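Microcompartments protein (Desulfitobacterium hafniense, PDB 3NWG) is probably a shell protein of a bacterial microcompartment, built from two tandem BMC domains and assembling with other copies of itself. Local coordinates at residues V8-I13 and I17-A22; D21-A26 and V44-D49; P79-A84 and A111-A116; S149-G154 and K167-S172. All coordinates share one frame; numbering follows the deposited sequence.

Interaction 1: residues V8-I13 and I17-A22; sequences VEVNSI and IEAADA
Ile13 and Ile17 sit one turn apart at the start of helix 13-26, and the geometry of that first turn sets their meeting. Ile17 N donates to Ile13 O at 2.7 Å, the ordinary bond of a helical turn. The methyl branch does the touching on Ile13: with CG2 anti to the backbone N, it lies on the carbonyl side, while the longer CG1 branch leads off elsewhere. One turn on, the extended CG1-CD1 arm of Ile17 (chi2 168°) reaches back over the carbonyl and brings CD1 to 3.5 Å from Ile13 CG2. CG1 of Ile17 passes 3.4 Å from Ile13 O, so the alkyl arm covers the same oxygen that the amide grips. Ala19, further along the helix, turns its methyl to the strand, where Ala19 CB faces Val10 CG2 at 4.3 Å. This is the looser of the two apolar meetings and joins strand to helix. Tyr42 on strand 42-48 touches both isoleucines, and Ile17 also packs on Ile99 of a second subunit. Strand 4-10 pairs with strand 42-48 along one edge, and helix 50-64 covers Val8 and Val10 alongside helix 13-26.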
loop_
_atom_site.group_PDB
_atom_site.type_symbol
_atom_site.label_atom_id
_atom_site.label_comp_id
_atom_site.label_asym_id
_atom_site.label_seq_id
_atom_site.Cartn_x
_atom_site.Cartn_y
_atom_site.Cartn_z
ATOM N N VAL A 8 -11.976 -10.488 -23.247
ATOM C CA VAL A 8 -11.330 -11.722 -23.623
ATOM C C VAL A 8 -10.724 -12.336 -22.366
ATOM O O VAL A 8 -10.033 -11.651 -21.598
ATOM C CB VAL A 8 -10.302 -11.517 -24.775
ATOM C CG1 VAL A 8 -9.499 -12.775 -25.027
ATOM C CG2 VAL A 8 -11.007 -11.139 -26.063
ATOM N N GLU A 9 -11.038 -13.614 -22.136
ATOM C CA GLU A 9 -10.395 -14.401 -21.086
ATOM C C GLU A 9 -9.443 -15.448 -21.675
ATOM O O GLU A 9 -9.819 -16.211 -22.563
ATOM C CB GLU A 9 -11.434 -15.064 -20.190
ATOM C CG GLU A 9 -11.991 -14.155 -19.088
ATOM C CD GLU A 9 -13.137 -14.803 -18.309
ATOM O OE1 GLU A 9 -14.181 -14.139 -18.108
ATOM O OE2 GLU A 9 -13.002 -15.985 -17.922
ATOM N N VAL A 10 -8.212 -15.466 -21.165
ATOM C CA VAL A 10 -7.125 -16.265 -21.723
ATOM C C VAL A 10 -6.507 -17.138 -20.640
ATOM O O VAL A 10 -6.399 -16.731 -19.488
ATOM C CB VAL A 10 -6.000 -15.372 -22.324
ATOM C CG1 VAL A 10 -4.940 -16.208 -22.992
ATOM C CG2 VAL A 10 -6.562 -14.374 -23.333
ATOM N N ASN A 11 -6.096 -18.335 -21.024
ATOM C CA ASN A 11 -5.454 -19.300 -20.155
ATOM C C ASN A 11 -4.051 -18.955 -19.618
ATOM O O ASN A 11 -3.641 -19.492 -18.602
ATOM C CB ASN A 11 -5.353 -20.599 -20.930
ATOM C CG ASN A 11 -5.517 -21.801 -20.054
ATOM O OD1 ASN A 11 -5.984 -21.707 -18.902
ATOM N ND2 ASN A 11 -5.137 -22.963 -20.590
ATOM N N SER A 12 -3.297 -18.109 -20.309
ATOM C CA SER A 12 -1.957 -17.717 -19.870
ATOM C C SER A 12 -1.843 -16.241 -19.620
ATOM O O SER A 12 -2.405 -15.432 -20.363
ATOM C CB SER A 12 -0.926 -17.988 -20.956
ATOM O OG SER A 12 -0.851 -19.346 -21.226
ATOM N N ILE A 13 -1.043 -15.880 -18.628
ATOM C CA ILE A 13 -0.546 -14.514 -18.548
ATOM C C ILE A 13 0.164 -14.134 -19.870
ATOM O O ILE A 13 -0.205 -13.145 -20.520
ATOM C CB ILE A 13 0.369 -14.315 -17.319
ATOM C CG1 ILE A 13 -0.475 -14.327 -16.028
ATOM C CG2 ILE A 13 1.124 -12.995 -17.426
ATOM C CD1 ILE A 13 -0.700 -15.705 -15.389
ATOM N N ILE A 17 -1.177 -11.250 -22.210
ATOM C CA ILE A 17 -0.463 -10.009 -22.447
ATOM C C ILE A 17 -0.298 -9.751 -23.955
ATOM O O ILE A 17 -0.375 -8.607 -24.396
ATOM C CB ILE A 17 0.867 -9.990 -21.696
ATOM C CG1 ILE A 17 0.585 -9.847 -20.187
ATOM C CG2 ILE A 17 1.769 -8.874 -22.196
ATOM C CD1 ILE A 17 1.802 -10.112 -19.275
ATOM N N GLU A 18 -0.109 -10.815 -24.736
ATOM C CA GLU A 18 0.026 -10.694 -26.176
ATOM C C GLU A 18 -1.333 -10.376 -26.770
ATOM O O GLU A 18 -1.437 -9.595 -27.726
ATOM C CB GLU A 18 0.564 -11.986 -26.790
ATOM C CG GLU A 18 0.912 -11.889 -28.274
ATOM C CD GLU A 18 1.278 -13.250 -28.896
ATOM O OE1 GLU A 18 0.538 -14.241 -28.702
ATOM O OE2 GLU A 18 2.313 -13.339 -29.602
ATOM N N ALA A 19 -2.375 -10.980 -26.207
ATOM C CA ALA A 19 -3.713 -10.731 -26.700
ATOM C C ALA A 19 -4.066 -9.271 -26.447
ATOM O O ALA A 19 -4.651 -8.615 -27.310
ATOM C CB ALA A 19 -4.718 -11.663 -26.045
ATOM N N ALA A 20 -3.684 -8.758 -25.275
ATOM C CA ALA A 20 -4.017 -7.384 -24.886
ATOM C C ALA A 20 -3.338 -6.406 -25.823
ATOM O O ALA A 20 -3.912 -5.385 -26.188
ATOM C CB ALA A 20 -3.620 -7.107 -23.442
ATOM N N ASP A 21 -2.127 -6.747 -26.239
ATOM C CA ASP A 21 -1.356 -5.916 -27.146
ATOM C C ASP A 21 -2.041 -5.812 -28.501
ATOM O O ASP A 21 -2.119 -4.731 -29.070
ATOM C CB ASP A 21 0.039 -6.508 -27.332
ATOM C CG ASP A 21 0.959 -5.597 -28.124
ATOM O OD1 ASP A 21 1.372 -4.565 -27.550
ATOM O OD2 ASP A 21 1.273 -5.903 -29.307
ATOM N N ALA A 22 -2.511 -6.954 -29.005
ATOM C CA ALA A 22 -3.271 -7.044 -30.240
ATOM C C ALA A 22 -4.553 -6.213 -30.153
ATOM O O ALA A 22 -4.868 -5.446 -31.079
ATOM C CB ALA A 22 -3.596 -8.489 -30.548
#

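Interaction 2: residues D21-A26 and V44-D49; sequences DAMLKA and VLICGD
The selenomethionine Met23 reaches from helix 13-26 to strand 42-48 and makes the close contacts with its last two atoms; Leu24 adds slight, more distant cover. Its first torsion sets CG of Met23 beside the backbone N and anti to the carbonyl carbon, and chi2 is extended (166°), which carries SE across to the strand. A bend at chi3 (76°) then folds CE over, so that SE and CE both rest against Val44: Met23 CE lies 3.7 Å from Val44 CG1, and Met23 SE lies 3.8 Å from the same methyl. Met23 and Val44 lie alongside with their ends pointing opposite ways, and contacts run from Val44 CB out to CG1. Val44 chi1 of -176° swings CG1 away from the backbone N, to where SE and CE rest on it. This is the helix-on-sheet packing of the BMC domain, a ferredoxin-like beta-alpha-beta-beta-alpha-beta fold whose antiparallel sheet, in strand order 2-3-1-4, carries its helices on one face. Two residues further along the strand, Ile46 adds the other partner. Its CG1 takes the crowded position between backbone N and carbonyl carbon, and from there both CG1 and CD1 approach the selenomethionine methyl: Ile46 CG1 is 4.0 Å and Ile46 CD1 4.1 Å from Met23 CE. Met23 also touches Val8 on the neighbouring strand 4-10, so its tip bridges two strands. On the helix itself, Lys25 NZ forms a salt bridge to Asp21 OD2 at 2.6 Å, entering on the syn side. The same ammonium bonds Ser172 O of a second subunit, where Asp21 OD1 accepts from His174 N.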
loop_
_atom_site.group_PDB
_atom_site.type_symbol
_atom_site.label_atom_id
_atom_site.label_comp_id
_atom_site.label_asym_id
_atom_site.label_seq_id
_atom_site.Cartn_x
_atom_site.Cartn_y
_atom_site.Cartn_z
ATOM N N ASP A 21 -2.127 -6.747 -26.239
ATOM C CA ASP A 21 -1.356 -5.916 -27.146
ATOM C C ASP A 21 -2.041 -5.812 -28.501
ATOM O O ASP A 21 -2.119 -4.731 -29.070
ATOM C CB ASP A 21 0.039 -6.508 -27.332
ATOM C CG ASP A 21 0.959 -5.597 -28.124
ATOM O OD1 ASP A 21 1.372 -4.565 -27.550
ATOM O OD2 ASP A 21 1.273 -5.903 -29.307
ATOM N N ALA A 22 -2.511 -6.954 -29.005
ATOM C CA ALA A 22 -3.271 -7.044 -30.240
ATOM C C ALA A 22 -4.553 -6.213 -30.153
ATOM O O ALA A 22 -4.868 -5.446 -31.079
ATOM C CB ALA A 22 -3.596 -8.489 -30.548
HETATM N N MSE A 23 -5.268 -6.346 -29.032
HETATM C CA MSE A 23 -6.560 -5.675 -28.816
HETATM C C MSE A 23 -6.451 -4.144 -28.794
HETATM O O MSE A 23 -7.277 -3.428 -29.382
HETATM C CB MSE A 23 -7.183 -6.188 -27.522
HETATM C CG MSE A 23 -7.577 -7.639 -27.644
HETATM SE SE MSE A 23 -8.001 -8.575 -25.990
HETATM C CE MSE A 23 -9.789 -7.794 -25.685
ATOM N N LEU A 24 -5.420 -3.644 -28.121
ATOM C CA LEU A 24 -5.184 -2.211 -28.053
ATOM C C LEU A 24 -4.827 -1.635 -29.416
ATOM O O LEU A 24 -5.110 -0.454 -29.691
ATOM C CB LEU A 24 -4.062 -1.908 -27.066
ATOM C CG LEU A 24 -4.410 -2.247 -25.625
ATOM C CD1 LEU A 24 -3.178 -2.100 -24.773
ATOM C CD2 LEU A 24 -5.566 -1.361 -25.115
ATOM N N LYS A 25 -4.206 -2.465 -30.257
ATOM C CA LYS A 25 -3.662 -1.998 -31.522
ATOM C C LYS A 25 -4.702 -2.046 -32.626
ATOM O O LYS A 25 -4.603 -1.327 -33.622
ATOM C CB LYS A 25 -2.449 -2.837 -31.916
ATOM C CG LYS A 25 -1.209 -2.502 -31.142
ATOM C CD LYS A 25 -0.055 -3.364 -31.563
ATOM C CE LYS A 25 1.198 -2.962 -30.814
ATOM N NZ LYS A 25 2.237 -4.029 -30.876
ATOM N N ALA A 26 -5.713 -2.888 -32.420
ATOM C CA ALA A 26 -6.632 -3.261 -33.471
ATOM C C ALA A 26 -7.518 -2.113 -33.954
ATOM O O ALA A 26 -7.938 -2.108 -35.111
ATOM C CB ALA A 26 -7.469 -4.433 -33.024
ATOM N N VAL A 44 -8.946 -9.477 -20.218
ATOM C CA VAL A 44 -8.830 -8.157 -20.811
ATOM C C VAL A 44 -10.213 -7.606 -21.035
ATOM O O VAL A 44 -11.086 -8.270 -21.600
ATOM C CB VAL A 44 -8.011 -8.159 -22.137
ATOM C CG1 VAL A 44 -7.830 -6.755 -22.672
ATOM C CG2 VAL A 44 -6.649 -8.817 -21.926
ATOM N N LEU A 45 -10.398 -6.388 -20.549
ATOM C CA LEU A 45 -11.630 -5.639 -20.741
ATOM C C LEU A 45 -11.294 -4.326 -21.413
ATOM O O LEU A 45 -10.378 -3.608 -20.998
ATOM C CB LEU A 45 -12.321 -5.350 -19.409
ATOM C CG LEU A 45 -13.029 -6.483 -18.681
ATOM C CD1 LEU A 45 -13.330 -6.052 -17.263
ATOM C CD2 LEU A 45 -14.319 -6.859 -19.392
ATOM N N ILE A 46 -12.068 -4.008 -22.438
ATOM C CA ILE A 46 -11.875 -2.800 -23.223
ATOM C C ILE A 46 -13.226 -2.179 -23.557
ATOM O O ILE A 46 -14.272 -2.837 -23.469
ATOM C CB ILE A 46 -11.140 -3.121 -24.525
ATOM C CG1 ILE A 46 -11.754 -4.382 -25.143
ATOM C CG2 ILE A 46 -9.661 -3.360 -24.240
ATOM C CD1 ILE A 46 -11.898 -4.355 -26.621
ATOM N N CYS A 47 -13.204 -0.911 -23.933
ATOM C CA CYS A 47 -14.421 -0.240 -24.325
ATOM C C CYS A 47 -14.131 0.739 -25.459
ATOM O O CYS A 47 -13.051 1.315 -25.538
ATOM C CB CYS A 47 -15.045 0.479 -23.122
ATOM S SG CYS A 47 -14.229 2.038 -22.697
ATOM N N GLY A 48 -15.114 0.912 -26.329
ATOM C CA GLY A 48 -15.051 1.862 -27.439
ATOM C C GLY A 48 -16.366 1.772 -28.187
ATOM O O GLY A 48 -17.367 1.342 -27.618
ATOM N N ASP A 49 -16.372 2.161 -29.460
ATOM C CA ASP A 49 -17.557 1.980 -30.285
ATOM C C ASP A 49 -17.736 0.517 -30.669
ATOM O O ASP A 49 -16.766 -0.230 -30.781
ATOM C CB ASP A 49 -17.524 2.877 -31.527
ATOM C CG ASP A 49 -18.259 4.221 -31.307
ATOM O OD1 ASP A 49 -17.973 5.190 -32.077
ATOM O OD2 ASP A 49 -19.126 4.318 -30.379
#

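Interaction 3: residues P79-A84 and A111-A116; sequences PQVLTA and AADTAA
Val81 presses one methyl against the backbone of Asp113, packing helix 79-85 on helix 105-117. The first of these follows strand 68-74 and precedes strand 96-102, so it lies in the chain between the four-stranded sheets of two ferredoxin-like BMC domains. The inner shell is nearly all one atom: Val81 CG2 stands 3.5 Å from Asp113 CA and 3.7 Å from Asp113 N. Ala112 CB lies 4.2 Å from Val81 CG2 to one side, and Asp113 CB lies 3.9 Å from Val81 CG2 to the other. The small side chains of Ala112 and Ala116, which both point toward helix 79-85, let the valine come down on the main chain at Asp113. With CG1 anti to the backbone N (chi1 173°), CG2 is the branch turned to helix 105-117; Leu123 and Ile126 of strand 122-127 pack on the same side chain. The next shell fixes Asp113. With CG anti to the backbone N (chi1 178°), its carboxylate accepts from His78 N through OD1 and forms a salt bridge with Lys117 through OD2, tying helix 105-117 to the residue just before helix 79-85. His78 ND1 also pairs with Gln80 N. Farther out, Gln80 O takes two donors from the same face of its plane: the helical amide Ala84 N at 2.9 Å and the hydroxyl Thr83 OG1 at 3.2 Å, the latter standing 38° above the carbonyl plane.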
loop_
_atom_site.group_PDB
_atom_site.type_symbol
_atom_site.label_atom_id
_atom_site.label_comp_id
_atom_site.label_asym_id
_atom_site.label_seq_id
_atom_site.Cartn_x
_atom_site.Cartn_y
_atom_site.Cartn_z
ATOM N N PRO A 79 -23.123 3.848 -19.074
ATOM C CA PRO A 79 -21.913 4.577 -18.673
ATOM C C PRO A 79 -21.407 4.238 -17.277
ATOM O O PRO A 79 -20.204 4.305 -17.037
ATOM C CB PRO A 79 -22.333 6.054 -18.728
ATOM C CG PRO A 79 -23.769 6.070 -19.105
ATOM C CD PRO A 79 -24.122 4.740 -19.674
ATOM N N GLN A 80 -22.313 3.870 -16.372
ATOM C CA GLN A 80 -21.944 3.613 -14.981
ATOM C C GLN A 80 -21.231 2.295 -14.805
ATOM O O GLN A 80 -20.409 2.159 -13.914
ATOM C CB GLN A 80 -23.165 3.645 -14.075
ATOM C CG GLN A 80 -23.602 5.043 -13.686
ATOM C CD GLN A 80 -24.580 5.035 -12.544
ATOM O OE1 GLN A 80 -25.747 4.664 -12.702
ATOM N NE2 GLN A 80 -24.109 5.446 -11.375
ATOM N N VAL A 81 -21.558 1.321 -15.644
ATOM C CA VAL A 81 -20.837 0.062 -15.648
ATOM C C VAL A 81 -19.345 0.305 -15.895
ATOM O O VAL A 81 -18.492 -0.270 -15.214
ATOM C CB VAL A 81 -21.389 -0.899 -16.705
ATOM C CG1 VAL A 81 -20.511 -2.137 -16.801
ATOM C CG2 VAL A 81 -22.849 -1.262 -16.393
ATOM N N LEU A 82 -19.034 1.176 -16.849
ATOM C CA LEU A 82 -17.644 1.436 -17.200
ATOM C C LEU A 82 -16.914 2.133 -16.061
ATOM O O LEU A 82 -15.861 1.674 -15.629
ATOM C CB LEU A 82 -17.538 2.239 -18.496
ATOM C CG LEU A 82 -18.259 1.615 -19.689
ATOM C CD1 LEU A 82 -18.458 2.647 -20.768
ATOM C CD2 LEU A 82 -17.542 0.365 -20.222
ATOM N N THR A 83 -17.481 3.221 -15.557
ATOM C CA THR A 83 -16.840 3.934 -14.464
ATOM C C THR A 83 -16.684 3.030 -13.220
ATOM O O THR A 83 -15.654 3.072 -12.553
ATOM C CB THR A 83 -17.555 5.276 -14.138
ATOM O OG1 THR A 83 -18.959 5.055 -13.980
ATOM C CG2 THR A 83 -17.367 6.284 -15.268
ATOM N N ALA A 84 -17.681 2.194 -12.939
ATOM C CA ALA A 84 -17.621 1.277 -11.801
ATOM C C ALA A 84 -16.460 0.303 -11.937
ATOM O O ALA A 84 -15.687 0.130 -10.990
ATOM C CB ALA A 84 -18.934 0.522 -11.630
ATOM N N ALA A 111 -25.439 -8.290 -15.913
ATOM C CA ALA A 111 -26.266 -8.013 -14.742
ATOM C C ALA A 111 -26.127 -6.575 -14.266
ATOM O O ALA A 111 -27.132 -5.910 -13.988
ATOM C CB ALA A 111 -25.934 -8.960 -13.620
ATOM N N ALA A 112 -24.886 -6.104 -14.166
ATOM C CA ALA A 112 -24.626 -4.720 -13.799
ATOM C C ALA A 112 -25.297 -3.771 -14.797
ATOM O O ALA A 112 -25.930 -2.805 -14.400
ATOM C CB ALA A 112 -23.125 -4.454 -13.706
ATOM N N ASP A 113 -25.176 -4.077 -16.089
ATOM C CA ASP A 113 -25.688 -3.209 -17.141
ATOM C C ASP A 113 -27.208 -3.187 -17.109
ATOM O O ASP A 113 -27.823 -2.126 -17.213
ATOM C CB ASP A 113 -25.159 -3.650 -18.515
ATOM C CG ASP A 113 -25.709 -2.802 -19.665
ATOM O OD1 ASP A 113 -25.357 -1.593 -19.781
ATOM O OD2 ASP A 113 -26.500 -3.363 -20.467
ATOM N N THR A 114 -27.817 -4.357 -16.950
ATOM C CA THR A 114 -29.263 -4.420 -16.810
ATOM C C THR A 114 -29.711 -3.693 -15.528
ATOM O O THR A 114 -30.676 -2.936 -15.539
ATOM C CB THR A 114 -29.781 -5.881 -16.870
ATOM O OG1 THR A 114 -29.525 -6.422 -18.176
ATOM C CG2 THR A 114 -31.295 -5.939 -16.613
ATOM N N ALA A 115 -28.986 -3.891 -14.436
ATOM C CA ALA A 115 -29.319 -3.198 -13.199
ATOM C C ALA A 115 -29.308 -1.692 -13.420
ATOM O O ALA A 115 -30.294 -1.030 -13.153
ATOM C CB ALA A 115 -28.369 -3.596 -12.060
ATOM N N ALA A 116 -28.211 -1.154 -13.940
ATOM C CA ALA A 116 -28.093 0.294 -14.140
ATOM C C ALA A 116 -29.158 0.850 -15.090
ATOM O O ALA A 116 -29.568 2.000 -14.961
ATOM C CB ALA A 116 -26.712 0.652 -14.624
#

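Interaction 4: residues S149-G154 and K167-S172; sequences SSVAAG and KVVIPS
Val151 of helix 144-160 straddles a single methyl of Val169, a residue of strand 164-170. Both branches take part: Val151 CG1 lies 3.9 Å from Val169 CG2, and Val151 CG2 lies at the same 3.9 Å from it, so the strand methyl sits equally against both prongs of the fork. Both side chains point at the opposing segment, and they cross at a slant instead of running alongside. On the strand, the first torsion of Val169 (chi1 173°) puts CG1 anti to the backbone N and CG2 beside it, and CG2 is the branch offered to the helix. Two residues earlier, Lys167 joins with the root of its chain alone. Lys167 CB comes to 4.3 Å from Val151 CG2, after which the aliphatic arm and its ammonium lead away, with Val155 of the same helix touching the side chain. Val147 and Glu148, a turn back along the helix, pack on Val169, and Ile100 of strand 96-102 packs on Val151. This is the helix-on-sheet layer of the second BMC domain, met at an outermost strand of its sheet. Val168, whose side chain points away from the helix, packs against Glu18 of a third subunit, as Ile170 does against Asp21. Between helix and strand no hydrogen bond or salt bridge forms, so the contact itself rests on apolar packing and shape, with no directional bond to fix its register.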
loop_
_atom_site.group_PDB
_atom_site.type_symbol
_atom_site.label_atom_id
_atom_site.label_comp_id
_atom_site.label_asym_id
_atom_site.label_seq_id
_atom_site.Cartn_x
_atom_site.Cartn_y
_atom_site.Cartn_z
ATOM N N SER A 149 -36.025 -3.579 -7.599
ATOM C CA SER A 149 -36.498 -3.957 -8.920
ATOM C C SER A 149 -35.358 -3.911 -9.912
ATOM O O SER A 149 -35.436 -4.488 -10.993
ATOM C CB SER A 149 -37.647 -3.057 -9.373
ATOM O OG SER A 149 -37.189 -1.735 -9.526
ATOM N N SER A 150 -34.299 -3.215 -9.520
ATOM C CA SER A 150 -33.074 -3.168 -10.281
ATOM C C SER A 150 -32.243 -4.440 -10.109
ATOM O O SER A 150 -31.649 -4.927 -11.081
ATOM C CB SER A 150 -32.264 -1.953 -9.877
ATOM O OG SER A 150 -31.251 -1.727 -10.819
ATOM N N VAL A 151 -32.187 -4.997 -8.898
ATOM C CA VAL A 151 -31.499 -6.269 -8.794
ATOM C C VAL A 151 -32.323 -7.443 -9.315
ATOM O O VAL A 151 -31.750 -8.406 -9.813
ATOM C CB VAL A 151 -30.811 -6.589 -7.400
ATOM C CG1 VAL A 151 -30.466 -5.328 -6.606
ATOM C CG2 VAL A 151 -31.590 -7.619 -6.601
ATOM N N ALA A 152 -33.650 -7.361 -9.232
ATOM C CA ALA A 152 -34.497 -8.445 -9.736
ATOM C C ALA A 152 -34.327 -8.578 -11.251
ATOM O O ALA A 152 -34.252 -9.692 -11.777
ATOM C CB ALA A 152 -35.947 -8.211 -9.372
ATOM N N ALA A 153 -34.245 -7.427 -11.923
ATOM C CA ALA A 153 -34.000 -7.348 -13.361
ATOM C C ALA A 153 -32.562 -7.737 -13.702
ATOM O O ALA A 153 -32.328 -8.544 -14.601
ATOM C CB ALA A 153 -34.307 -5.948 -13.881
ATOM N N GLY A 154 -31.608 -7.166 -12.973
ATOM C CA GLY A 154 -30.213 -7.534 -13.100
ATOM C C GLY A 154 -29.959 -9.023 -12.954
ATOM O O GLY A 154 -28.929 -9.519 -13.395
ATOM N N LYS A 167 -27.837 -12.842 -4.659
ATOM C CA LYS A 167 -28.064 -11.404 -4.523
ATOM C C LYS A 167 -28.733 -11.079 -3.193
ATOM O O LYS A 167 -29.340 -11.942 -2.564
ATOM C CB LYS A 167 -28.926 -10.843 -5.661
ATOM C CG LYS A 167 -29.912 -11.810 -6.310
ATOM C CD LYS A 167 -31.089 -12.211 -5.471
ATOM C CE LYS A 167 -31.654 -13.510 -6.037
ATOM N NZ LYS A 167 -32.672 -14.092 -5.137
ATOM N N VAL A 168 -28.598 -9.828 -2.770
ATOM C CA VAL A 168 -29.221 -9.349 -1.556
ATOM C C VAL A 168 -29.616 -7.900 -1.771
ATOM O O VAL A 168 -28.943 -7.174 -2.511
ATOM C CB VAL A 168 -28.289 -9.484 -0.298
ATOM C CG1 VAL A 168 -27.854 -10.922 -0.091
ATOM C CG2 VAL A 168 -27.089 -8.558 -0.371
ATOM N N VAL A 169 -30.726 -7.503 -1.155
ATOM C CA VAL A 169 -31.051 -6.093 -0.966
ATOM C C VAL A 169 -31.089 -5.841 0.541
ATOM O O VAL A 169 -31.817 -6.509 1.285
ATOM C CB VAL A 169 -32.379 -5.698 -1.660
ATOM C CG1 VAL A 169 -32.790 -4.269 -1.312
ATOM C CG2 VAL A 169 -32.282 -5.877 -3.186
ATOM N N ILE A 170 -30.260 -4.908 0.986
ATOM C CA ILE A 170 -30.189 -4.540 2.377
ATOM C C ILE A 170 -30.696 -3.112 2.443
ATOM O O ILE A 170 -29.981 -2.200 2.044
ATOM C CB ILE A 170 -28.734 -4.642 2.900
ATOM C CG1 ILE A 170 -28.166 -6.038 2.608
ATOM C CG2 ILE A 170 -28.631 -4.274 4.403
ATOM C CD1 ILE A 170 -26.650 -6.159 2.822
ATOM N N PRO A 171 -31.942 -2.921 2.934
ATOM C CA PRO A 171 -32.682 -1.653 3.001
ATOM C C PRO A 171 -32.023 -0.600 3.888
ATOM O O PRO A 171 -31.886 0.556 3.477
ATOM C CB PRO A 171 -34.019 -2.067 3.614
ATOM C CG PRO A 171 -34.136 -3.516 3.351
ATOM C CD PRO A 171 -32.752 -4.022 3.488
ATOM N N SER A 172 -31.629 -0.990 5.094
ATOM C CA SER A 172 -30.929 -0.071 5.981
ATOM C C SER A 172 -29.644 -0.722 6.429
ATOM O O SER A 172 -29.601 -1.378 7.472
ATOM C CB SER A 172 -31.782 0.323 7.182
ATOM O OG SER A 172 -33.046 0.799 6.752
#

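How the interactions relate
Interactions 1 and 2 are close neighbours, with centres 11 Å apart; they share Asp21 and Ala22 on helix 13-26 and lean on the adjoining strands 4-10 and 42-48 of one sheet. Interaction 3 comes next along the chain, near its centre, and touches interaction 2 through Cys47 and Leu82. Interaction 4 follows, 14 Å from interaction 3 between centres, where Thr114 packs on Ala153. It lies 34 Å from interaction 1, on the opposite side of the chain's centre. Along the chain 1 and 2 overlap; 3 and 4 then follow in turn toward the second BMC domain. Interactions 1, 2 and 4 also touch other subunits, consistent with outer ends that join copies in the assembly.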